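Long-range contacts in thiamin pyrophosphokinase (Geobacillus thermodenitrificans, PDB 3K94), which probably transfers pyrophosphate from ATP to thiamin, making thiamin diphosphate, the cofactor form of vitamin B1: residues B[13-18]-B[97-102]; B[132-137]-B[204-209]. All blocks are in the same frame, centred on the assembly; numbering follows the deposited sequence.

Interaction 1 (B[13-18]-B[97-102]); sequences LLPDLR and RLFGAT
The ring of Phe99 is met by two side chains of the 13-18 loop, from two directions. Leu17 reaches over one face with CD2, 4.1 Å from Phe99 CD2 and offset toward the rim, while Pro15 lies at the edge, near the ring plane, its CG 3.9 Å from the same Phe99 CD2. The side chains of Pro15 and Phe99 cross at about a right angle. Tyr20 and His4 add edge-to-face ring contacts to Phe99.

Apolar branches also lie against polar backbone. A chi1 of -60° sets Leu14 CG beside its own backbone N, and from that CG the CD2 branch comes 3.3 Å from Gly100 N and a tight 3.5 Å from Gly100 CA. The phi of 60° at Gly100 also suits a glycine. Leu13 CD1 rests 3.5 Å from Thr102 O and close to the hydroxyl of Thr102, which is hydrogen-bonded to Asp128.

No hydrogen bond joins the segments. The loop is instead shaped from within by an Asx turn, Asp16 OD1 accepting from Arg18 N at 3.0 Å. Such packing of a connecting loop over the C-terminal end of a parallel strand belongs to the alpha/beta architecture of the catalytic domain.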
loop_
_atom_site.group_PDB
_atom_site.type_symbol
_atom_site.label_atom_id
_atom_site.label_comp_id
_atom_site.label_asym_id
_atom_site.label_seq_id
_atom_site.Cartn_x
_atom_site.Cartn_y
_atom_site.Cartn_z
ATOM N N LEU B 13 -4.417 5.390 11.996
ATOM C CA LEU B 13 -4.654 5.629 10.575
ATOM C C LEU B 13 -6.117 5.934 10.227
ATOM O O LEU B 13 -6.415 6.403 9.126
ATOM C CB LEU B 13 -4.147 4.446 9.741
ATOM C CG LEU B 13 -2.680 4.067 9.904
ATOM C CD1 LEU B 13 -2.311 2.969 8.924
ATOM C CD2 LEU B 13 -1.760 5.298 9.730
ATOM N N LEU B 14 -7.031 5.662 11.153
ATOM C CA LEU B 14 -8.457 5.909 10.896
ATOM C C LEU B 14 -8.762 7.400 10.821
ATOM O O LEU B 14 -8.223 8.173 11.594
ATOM C CB LEU B 14 -9.322 5.316 12.015
ATOM C CG LEU B 14 -9.267 3.817 12.310
ATOM C CD1 LEU B 14 -10.070 3.509 13.569
ATOM C CD2 LEU B 14 -9.772 3.002 11.145
ATOM N N PRO B 15 -9.646 7.806 9.897
ATOM C CA PRO B 15 -10.186 9.164 10.034
ATOM C C PRO B 15 -11.091 9.231 11.262
ATOM O O PRO B 15 -11.397 8.190 11.865
ATOM C CB PRO B 15 -11.055 9.343 8.783
ATOM C CG PRO B 15 -11.036 8.049 8.036
ATOM C CD PRO B 15 -10.354 7.007 8.882
ATOM N N ASP B 16 -11.509 10.435 11.629
ATOM C CA ASP B 16 -12.561 10.612 12.624
ATOM C C ASP B 16 -13.884 10.160 11.990
ATOM O O ASP B 16 -14.394 10.793 11.065
ATOM C CB ASP B 16 -12.637 12.087 13.061
ATOM C CG ASP B 16 -13.782 12.367 14.042
ATOM O OD1 ASP B 16 -14.525 11.435 14.417
ATOM O OD2 ASP B 16 -13.934 13.538 14.440
ATOM N N LEU B 17 -14.430 9.058 12.488
ATOM C CA LEU B 17 -15.600 8.436 11.869
ATOM C C LEU B 17 -16.860 9.290 11.973
ATOM O O LEU B 17 -17.812 9.112 11.206
ATOM C CB LEU B 17 -15.849 7.056 12.485
ATOM C CG LEU B 17 -14.719 6.041 12.271
ATOM C CD1 LEU B 17 -15.154 4.681 12.796
ATOM C CD2 LEU B 17 -14.327 5.971 10.794
ATOM N N ARG B 18 -16.871 10.226 12.917
ATOM C CA ARG B 18 -18.018 11.104 13.050
ATOM C C ARG B 18 -18.261 11.848 11.750
ATOM O O ARG B 18 -19.390 12.211 11.433
ATOM C CB ARG B 18 -17.818 12.093 14.190
ATOM C CG ARG B 18 -17.775 11.447 15.560
ATOM C CD ARG B 18 -17.439 12.479 16.610
ATOM N NE ARG B 18 -16.620 13.544 16.042
ATOM C CZ ARG B 18 -15.934 14.428 16.759
ATOM N NH1 ARG B 18 -15.962 14.374 18.086
ATOM N NH2 ARG B 18 -15.218 15.363 16.147
ATOM N N ARG B 97 -17.438 1.736 1.853
ATOM C CA ARG B 97 -16.111 2.233 2.242
ATOM C C ARG B 97 -15.503 1.311 3.275
ATOM O O ARG B 97 -16.179 0.877 4.207
ATOM C CB ARG B 97 -16.188 3.663 2.787
ATOM C CG ARG B 97 -16.869 4.627 1.823
ATOM C CD ARG B 97 -16.773 6.074 2.276
ATOM N NE ARG B 97 -17.167 6.996 1.208
ATOM C CZ ARG B 97 -18.381 7.524 1.064
ATOM N NH1 ARG B 97 -19.354 7.229 1.924
ATOM N NH2 ARG B 97 -18.625 8.353 0.058
ATOM N N LEU B 98 -14.231 0.983 3.077
ATOM C CA LEU B 98 -13.479 0.164 4.012
ATOM C C LEU B 98 -12.502 1.046 4.776
ATOM O O LEU B 98 -11.633 1.683 4.177
ATOM C CB LEU B 98 -12.691 -0.919 3.269
ATOM C CG LEU B 98 -13.451 -1.617 2.144
ATOM C CD1 LEU B 98 -12.588 -2.683 1.516
ATOM C CD2 LEU B 98 -14.793 -2.209 2.663
ATOM N N PHE B 99 -12.662 1.075 6.091
ATOM C CA PHE B 99 -11.803 1.811 6.994
ATOM C C PHE B 99 -10.981 0.795 7.772
ATOM O O PHE B 99 -11.350 -0.372 7.848
ATOM C CB PHE B 99 -12.643 2.630 7.974
ATOM C CG PHE B 99 -13.549 3.636 7.316
ATOM C CD1 PHE B 99 -14.835 3.297 6.960
ATOM C CD2 PHE B 99 -13.101 4.921 7.037
ATOM C CE1 PHE B 99 -15.676 4.217 6.353
ATOM C CE2 PHE B 99 -13.925 5.841 6.436
ATOM C CZ PHE B 99 -15.224 5.491 6.092
ATOM N N GLY B 100 -9.872 1.233 8.356
ATOM C CA GLY B 100 -9.008 0.316 9.076
ATOM C C GLY B 100 -8.465 -0.796 8.186
ATOM O O GLY B 100 -8.158 -1.888 8.657
ATOM N N ALA B 101 -8.340 -0.522 6.897
ATOM C CA ALA B 101 -7.868 -1.537 5.965
ATOM C C ALA B 101 -6.430 -1.267 5.474
ATOM O O ALA B 101 -5.938 -1.965 4.595
ATOM C CB ALA B 101 -8.839 -1.671 4.785
ATOM N N THR B 102 -5.770 -0.258 6.048
ATOM C CA THR B 102 -4.411 0.094 5.665
ATOM C C THR B 102 -3.466 0.052 6.861
ATOM O O THR B 102 -3.897 0.005 8.018
ATOM C CB THR B 102 -4.316 1.517 5.037
ATOM O OG1 THR B 102 -4.638 2.507 6.024
ATOM C CG2 THR B 102 -5.225 1.663 3.829
#

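Interaction 2 (B[132-137]-B[204-209]); sequences VLTVHL and LMMIRS
Leu204 O is gripped by His136 N at 2.8 Å, the shortest bond between the two strands, although the donor is tilted from the carbonyl plane and the N-H...O angle is only 133°. The same oxygen takes a CA-H...O contact from Val135 CA at 3.4 Å and lies at the edge of the His136 ring. Leu204 N returns a straighter bond to His136 O, and reciprocal pairs follow at Thr134 with Met206 and Val132 with Arg208. These hydrogen-bonded pairs of an antiparallel sheet are separated by the non-hydrogen-bonded pairs Val135 with Met205 and Leu133 with Ile207.

On the face of Val132, Thr134 and His136, Val132 CG1 packs 3.6 Å from Arg208 CB, the two side chains lying side by side. Met206, a selenomethionine, runs extended and then bends at chi3 (56°), and its side chain lies beside that of Thr134, pointing the same way.

The other face carries Leu133, Val135, Met205 and Ile207, all apolar. Leu133, its CG anti to the backbone N (chi1 -178°), sets that CG 3.8 Å from Ile207 CG1, and its CD1 lies 4.0 Å from SE of Met205, also a selenomethionine. An alanine at Leu133 would probably open a gap between Ile207 and that selenium, leaving both without the leucine branch they pack against.

Helix 106-118 lies against this apolar face, with Leu116 touching Leu133 and Val135, and Phe110 of the second subunit packs on Leu133, Met205 and Ile207. The opposite face meets strand 194-199 through Phe197 and Phe199, while strands 125-128 and 151-156 continue the sheet on either side.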
loop_
_atom_site.group_PDB
_atom_site.type_symbol
_atom_site.label_atom_id
_atom_site.label_comp_id
_atom_site.label_asym_id
_atom_site.label_seq_id
_atom_site.Cartn_x
_atom_site.Cartn_y
_atom_site.Cartn_z
ATOM N N VAL B 132 -7.946 8.040 -0.297
ATOM C CA VAL B 132 -9.074 7.261 -0.742
ATOM C C VAL B 132 -8.591 6.529 -1.979
ATOM O O VAL B 132 -8.078 7.131 -2.911
ATOM C CB VAL B 132 -10.335 8.118 -1.031
ATOM C CG1 VAL B 132 -9.989 9.269 -1.953
ATOM C CG2 VAL B 132 -11.412 7.263 -1.660
ATOM N N LEU B 133 -8.732 5.213 -1.968
ATOM C CA LEU B 133 -8.232 4.391 -3.058
ATOM C C LEU B 133 -9.400 3.660 -3.689
ATOM O O LEU B 133 -10.267 3.140 -2.985
ATOM C CB LEU B 133 -7.145 3.423 -2.549
ATOM C CG LEU B 133 -6.441 2.476 -3.531
ATOM C CD1 LEU B 133 -5.134 1.995 -2.935
ATOM C CD2 LEU B 133 -7.338 1.280 -3.877
ATOM N N THR B 134 -9.435 3.673 -5.019
ATOM C CA THR B 134 -10.503 3.060 -5.787
ATOM C C THR B 134 -9.928 2.434 -7.055
ATOM O O THR B 134 -8.878 2.855 -7.550
ATOM C CB THR B 134 -11.595 4.087 -6.201
ATOM O OG1 THR B 134 -11.001 5.191 -6.910
ATOM C CG2 THR B 134 -12.345 4.611 -4.989
ATOM N N VAL B 135 -10.618 1.426 -7.579
ATOM C CA VAL B 135 -10.236 0.822 -8.855
ATOM C C VAL B 135 -11.436 0.876 -9.795
ATOM O O VAL B 135 -12.583 0.854 -9.345
ATOM C CB VAL B 135 -9.729 -0.634 -8.684
ATOM C CG1 VAL B 135 -8.533 -0.678 -7.718
ATOM C CG2 VAL B 135 -10.843 -1.518 -8.189
ATOM N N HIS B 136 -11.175 0.947 -11.095
ATOM C CA HIS B 136 -12.236 1.241 -12.058
ATOM C C HIS B 136 -12.144 0.431 -13.347
ATOM O O HIS B 136 -11.050 0.171 -13.862
ATOM C CB HIS B 136 -12.219 2.733 -12.414
ATOM C CG HIS B 136 -12.433 3.631 -11.240
ATOM N ND1 HIS B 136 -11.392 4.189 -10.529
ATOM C CD2 HIS B 136 -13.569 4.052 -10.638
ATOM C CE1 HIS B 136 -11.879 4.924 -9.544
ATOM N NE2 HIS B 136 -13.197 4.846 -9.581
ATOM N N LEU B 137 -13.310 0.079 -13.876
ATOM C CA LEU B 137 -13.426 -0.525 -15.197
ATOM C C LEU B 137 -13.712 0.591 -16.203
ATOM O O LEU B 137 -13.975 1.727 -15.808
ATOM C CB LEU B 137 -14.544 -1.573 -15.191
ATOM C CG LEU B 137 -14.333 -2.712 -14.168
ATOM C CD1 LEU B 137 -15.445 -3.757 -14.239
ATOM C CD2 LEU B 137 -12.963 -3.393 -14.332
ATOM N N LEU B 204 -8.070 0.537 -14.060
ATOM C CA LEU B 204 -7.265 1.662 -13.602
ATOM C C LEU B 204 -7.484 1.980 -12.134
ATOM O O LEU B 204 -8.624 2.021 -11.658
ATOM C CB LEU B 204 -7.588 2.899 -14.434
ATOM C CG LEU B 204 -6.774 4.157 -14.159
ATOM C CD1 LEU B 204 -5.408 4.023 -14.816
ATOM C CD2 LEU B 204 -7.493 5.388 -14.688
HETATM N N MSE B 205 -6.391 2.226 -11.423
HETATM C CA MSE B 205 -6.473 2.592 -10.021
HETATM C C MSE B 205 -6.352 4.093 -9.837
HETATM O O MSE B 205 -5.470 4.721 -10.413
HETATM C CB MSE B 205 -5.376 1.881 -9.222
HETATM C CG MSE B 205 -5.336 2.287 -7.765
HETATM SE SE MSE B 205 -3.989 1.317 -6.698
HETATM C CE MSE B 205 -2.458 1.488 -7.882
HETATM N N MSE B 206 -7.241 4.673 -9.036
HETATM C CA MSE B 206 -7.074 6.066 -8.636
HETATM C C MSE B 206 -6.811 6.201 -7.145
HETATM O O MSE B 206 -7.501 5.603 -6.333
HETATM C CB MSE B 206 -8.285 6.924 -9.006
HETATM C CG MSE B 206 -8.124 8.380 -8.535
HETATM SE SE MSE B 206 -9.612 9.599 -8.994
HETATM C CE MSE B 206 -11.114 8.616 -8.186
ATOM N N ILE B 207 -5.803 6.990 -6.792
ATOM C CA ILE B 207 -5.598 7.355 -5.401
ATOM C C ILE B 207 -5.640 8.871 -5.244
ATOM O O ILE B 207 -4.909 9.589 -5.918
ATOM C CB ILE B 207 -4.277 6.797 -4.851
ATOM C CG1 ILE B 207 -4.301 5.264 -4.878
ATOM C CG2 ILE B 207 -4.051 7.306 -3.425
ATOM C CD1 ILE B 207 -2.917 4.612 -4.743
ATOM N N ARG B 208 -6.535 9.349 -4.384
ATOM C CA ARG B 208 -6.563 10.757 -4.011
ATOM C C ARG B 208 -6.019 10.822 -2.612
ATOM O O ARG B 208 -6.446 10.073 -1.739
ATOM C CB ARG B 208 -7.985 11.336 -4.059
ATOM C CG ARG B 208 -8.659 11.255 -5.421
ATOM C CD ARG B 208 -10.072 11.847 -5.379
ATOM N NE ARG B 208 -10.047 13.308 -5.311
ATOM C CZ ARG B 208 -11.123 14.099 -5.300
ATOM N NH1 ARG B 208 -12.353 13.592 -5.351
ATOM N NH2 ARG B 208 -10.963 15.410 -5.225
ATOM N N SER B 209 -5.056 11.697 -2.383
ATOM C CA SER B 209 -4.409 11.706 -1.094
ATOM C C SER B 209 -4.128 13.110 -0.588
ATOM O O SER B 209 -4.329 14.093 -1.297
ATOM C CB SER B 209 -3.109 10.897 -1.152
ATOM O OG SER B 209 -2.232 11.383 -2.159
#

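In the fold
Both contacts reach the same mixed sheet, with centres about 16 Å apart and nearest atoms about 6 Å apart, so they do not touch. Strand 125-128 stands between them in the sheet, next to both 97-99 and 131-136. Interaction 1 belongs to the parallel part and attaches a loop at a strand end; it is partly buried, has no hydrogen bond between its segments and depends on side-chain packing, partly against backbone atoms. Interaction 2 lies in the antiparallel part, is more deeply buried, and joins neighbouring strands through backbone hydrogen bonds. The pair illustrates a general principle: strand neighbours are tied by their backbones, whereas a loop laid over a sheet can be held by side-chain fit.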